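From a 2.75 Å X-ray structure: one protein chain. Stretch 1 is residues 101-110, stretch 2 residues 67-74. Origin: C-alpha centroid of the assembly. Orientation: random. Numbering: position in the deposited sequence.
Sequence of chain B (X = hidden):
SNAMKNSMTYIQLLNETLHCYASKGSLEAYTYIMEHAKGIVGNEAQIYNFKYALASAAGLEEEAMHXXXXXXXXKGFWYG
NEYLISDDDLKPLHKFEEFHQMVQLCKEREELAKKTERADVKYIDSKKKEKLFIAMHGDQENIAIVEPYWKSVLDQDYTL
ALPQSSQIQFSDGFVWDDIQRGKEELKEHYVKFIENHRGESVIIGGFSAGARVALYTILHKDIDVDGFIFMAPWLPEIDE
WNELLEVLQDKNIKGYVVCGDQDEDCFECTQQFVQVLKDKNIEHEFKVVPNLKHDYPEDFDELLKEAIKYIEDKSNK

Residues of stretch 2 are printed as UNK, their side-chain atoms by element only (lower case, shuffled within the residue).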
# COMPACT_ATOMS: atom_id res chain seq x y z
N GLN B 101 16.02 50.44 -21.87
CA GLN B 101 14.67 50.02 -22.22
C GLN B 101 14.30 48.72 -21.51
O GLN B 101 13.17 48.55 -21.02
CB GLN B 101 14.58 49.74 -23.71
CG GLN B 101 13.23 49.18 -24.14
CD GLN B 101 13.22 48.77 -25.59
OE1 GLN B 101 14.24 48.84 -26.27
NE2 GLN B 101 12.07 48.32 -26.06
N MSE B 102 15.24 47.79 -21.50
CA MSE B 102 14.99 46.51 -20.87
C MSE B 102 14.87 46.71 -19.39
O MSE B 102 13.93 46.22 -18.78
CB MSE B 102 15.95 45.46 -21.35
CG MSE B 102 15.25 44.88 -22.58
SE MSE B 102 16.65 44.32 -23.81
CE MSE B 102 15.93 45.50 -25.21
N VAL B 103 15.81 47.44 -18.82
CA VAL B 103 15.80 47.72 -17.38
C VAL B 103 14.43 48.21 -16.94
O VAL B 103 13.79 47.65 -16.05
CB VAL B 103 16.81 48.83 -17.03
CG1 VAL B 103 16.60 49.36 -15.62
CG2 VAL B 103 18.24 48.35 -17.23
N GLN B 104 13.95 49.23 -17.63
CA GLN B 104 12.67 49.80 -17.28
C GLN B 104 11.55 48.81 -17.51
O GLN B 104 10.57 48.79 -16.77
CB GLN B 104 12.38 51.05 -18.10
CG GLN B 104 11.58 52.01 -17.25
CD GLN B 104 12.46 52.51 -16.11
OE1 GLN B 104 13.69 52.62 -16.28
NE2 GLN B 104 11.87 52.83 -14.97
N LEU B 105 11.66 48.02 -18.57
CA LEU B 105 10.63 47.06 -18.88
C LEU B 105 10.58 46.03 -17.77
O LEU B 105 9.50 45.69 -17.31
CB LEU B 105 10.86 46.47 -20.26
CG LEU B 105 9.82 45.49 -20.81
CD1 LEU B 105 8.39 46.01 -20.67
CD2 LEU B 105 10.17 45.16 -22.26
N CYS B 106 11.74 45.56 -17.32
CA CYS B 106 11.79 44.58 -16.22
C CYS B 106 11.28 45.15 -14.89
O CYS B 106 10.59 44.47 -14.15
CB CYS B 106 13.20 44.06 -15.99
SG CYS B 106 13.87 43.04 -17.31
N LYS B 107 11.65 46.39 -14.60
CA LYS B 107 11.24 47.02 -13.36
C LYS B 107 9.73 46.96 -13.23
O LYS B 107 9.19 46.62 -12.18
CB LYS B 107 11.72 48.46 -13.28
CG LYS B 107 11.27 49.10 -11.98
CD LYS B 107 11.73 50.54 -11.78
CE LYS B 107 13.24 50.66 -11.64
NZ LYS B 107 13.62 52.07 -11.30
N GLU B 108 9.07 47.31 -14.31
CA GLU B 108 7.63 47.29 -14.39
C GLU B 108 7.10 45.90 -14.08
O GLU B 108 6.30 45.72 -13.15
CB GLU B 108 7.27 47.70 -15.81
CG GLU B 108 5.88 47.41 -16.30
CD GLU B 108 5.76 47.80 -17.76
OE1 GLU B 108 5.27 46.98 -18.57
OE2 GLU B 108 6.29 48.88 -18.10
N ARG B 109 7.56 44.92 -14.85
CA ARG B 109 7.13 43.53 -14.66
C ARG B 109 7.46 43.04 -13.26
O ARG B 109 6.74 42.21 -12.74
CB ARG B 109 7.78 42.62 -15.71
CG ARG B 109 7.35 42.91 -17.13
CD ARG B 109 8.17 42.14 -18.15
NE ARG B 109 7.79 42.48 -19.52
CZ ARG B 109 8.44 42.08 -20.62
NH1 ARG B 109 9.56 41.38 -20.52
NH2 ARG B 109 8.01 42.44 -21.82
N GLU B 110 8.53 43.55 -12.67
CA GLU B 110 8.94 43.14 -11.31
C GLU B 110 8.01 43.71 -10.25
O GLU B 110 7.52 42.99 -9.38
CB GLU B 110 10.36 43.60 -11.03
CG GLU B 110 10.95 43.23 -9.67
CD GLU B 110 12.37 43.75 -9.51
OE1 GLU B 110 13.04 43.49 -8.48
OE2 GLU B 110 12.83 44.43 -10.46
N UNK B 67 20.56 38.76 -27.06
CA UNK B 67 20.19 37.66 -26.18
C UNK B 67 19.21 38.27 -25.20
O UNK B 67 18.11 37.77 -25.01
c UNK B 67 21.40 37.07 -25.43
c UNK B 67 20.96 35.98 -24.46
c UNK B 67 22.40 36.50 -26.40
N UNK B 68 19.61 39.39 -24.61
CA UNK B 68 18.80 40.13 -23.65
C UNK B 68 17.49 40.48 -24.30
O UNK B 68 16.43 40.10 -23.79
c UNK B 68 19.65 43.15 -19.27
c UNK B 68 19.59 41.36 -23.22
se UNK B 68 20.54 42.93 -21.01
c UNK B 68 19.12 41.86 -21.86
N UNK B 69 17.53 41.15 -25.45
CA UNK B 69 16.30 41.52 -26.17
C UNK B 69 15.34 40.37 -26.31
O UNK B 69 14.17 40.48 -25.98
c UNK B 69 16.58 42.03 -27.58
n UNK B 69 18.36 45.53 -30.68
c UNK B 69 17.25 43.38 -27.69
c UNK B 69 18.09 45.16 -29.26
c UNK B 69 17.49 43.76 -29.14
N UNK B 70 15.83 39.26 -26.82
CA UNK B 70 14.97 38.11 -27.00
C UNK B 70 14.25 37.77 -25.70
O UNK B 70 13.02 37.88 -25.61
o UNK B 70 15.61 33.37 -27.96
o UNK B 70 16.66 34.85 -29.20
c UNK B 70 15.78 36.93 -27.51
c UNK B 70 15.82 34.55 -28.33
c UNK B 70 14.97 35.68 -27.76
N UNK B 71 15.03 37.42 -24.69
CA UNK B 71 14.52 37.06 -23.38
C UNK B 71 13.45 37.99 -22.84
O UNK B 71 12.37 37.55 -22.44
c UNK B 71 15.68 37.06 -22.39
N UNK B 72 13.76 39.27 -22.82
CA UNK B 72 12.86 40.27 -22.29
C UNK B 72 11.81 40.76 -23.27
O UNK B 72 10.64 40.88 -22.91
c UNK B 72 13.66 41.46 -21.78
c UNK B 72 15.64 42.02 -20.28
c UNK B 72 12.73 42.50 -21.17
c UNK B 72 14.67 40.96 -20.76
N UNK B 73 12.20 41.03 -24.50
CA UNK B 73 11.26 41.51 -25.48
C UNK B 73 10.39 40.38 -26.02
O UNK B 73 9.21 40.28 -25.69
c UNK B 73 12.10 44.41 -25.43
c UNK B 73 12.85 43.34 -26.19
c UNK B 73 10.95 42.68 -27.70
c UNK B 73 11.96 42.19 -26.67
N UNK B 74 11.01 39.49 -26.78
CA UNK B 74 10.32 38.39 -27.42
C UNK B 74 9.66 37.40 -26.48
O UNK B 74 8.50 37.05 -26.66
c UNK B 74 10.87 39.22 -30.40
c UNK B 74 11.90 38.59 -29.46
o UNK B 74 9.71 38.76 -30.45
c UNK B 74 11.28 37.67 -28.38
o UNK B 74 11.22 40.18 -31.12

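Position 67 carries three side-chain carbons, one bearing the other two, a fork directly at CB. None comes within reach of stretch 1. A beta-branched residue of three carbons is valine, so this is Val-67.

Position 68 has two carbons, then selenium, then a last carbon, in an unbranched chain. Selenium in that place identifies selenomethionine: Met-68. Its CB points toward the other helix, and its CG lies 4.0 Å from SE of Met-102, itself a selenomethionine.

At position 69 four carbons run in a row and end in nitrogen, which is lysine. Lys-69 holds an extended chain beyond chi1, and its CB points sideways. What it offers stretch 1 is aliphatic: its CG sits 3.5 Å from CE of Met-102, while the amino nitrogen makes no contact there.

Position 70 shows three carbons, the third carrying two oxygens. That carboxylate makes it Glu-70. Its CB points away from stretch 1, and the side chain makes no contact with it.

A single side-chain carbon marks position 71 as alanine. Ala-71 is buried, yet its CB comes no nearer stretch 1 than 7.5 Å, to SE of Met-102.

Position 72 has four carbons, forked at the first, with one arm two carbons long. Such a beta-branched chain is isoleucine. The end of the long arm of Ile-72, CD1, lies 3.6 Å from CB of Met-102 and 3.6 Å from SG of Cys-106; the short arm, CG2, reaches 3.8 Å from CD2 of Leu-105. The backbone takes part too, since NH1 of Arg-109 donates a hydrogen bond to O of Ile-72 at 2.7 Å, nearly straight at 166°.

Position 73 repeats the four-carbon fork and is again isoleucine, but with chi2 at m rather than t. Although the CB of Ile-73 points sideways, its end comes nearer: CD1 is 3.8 Å from CD2 of Leu-105, and CG1 is 3.9 Å from CE of Met-102.

Position 74 has three carbons with two oxygens on the third: Glu-74, exposed, with CB directed away from stretch 1 and no contact with it.

The contact works by reciprocal packing. The helix axes approach to 10.4 Å with their N-to-C directions 32° apart, and the nearest CA atoms, those of Met-102 and Ile-72, are 6.7 Å apart. Each of these two residues is a knob in the other helix's hole: Ile-72 sits among Met-102, Leu-105, Cys-106 and Arg-109, and Met-102 among Met-68, Lys-69, Ile-72 and Ile-73. Together they account for about half of the 404 Å² buried. At one end of this apolar patch, Arg-109 brings its guanidinium edge to the carbonyl of Ile-72, adding a weak bond from NH2 at 3.2 Å to the same O. The rule is compact: two interlocked knobs, set among mostly apolar neighbours and the side chains of Lys-69 and Arg-109, and a polar tie to the backbone.

Stretch 2 67-74: VMKEAIIE
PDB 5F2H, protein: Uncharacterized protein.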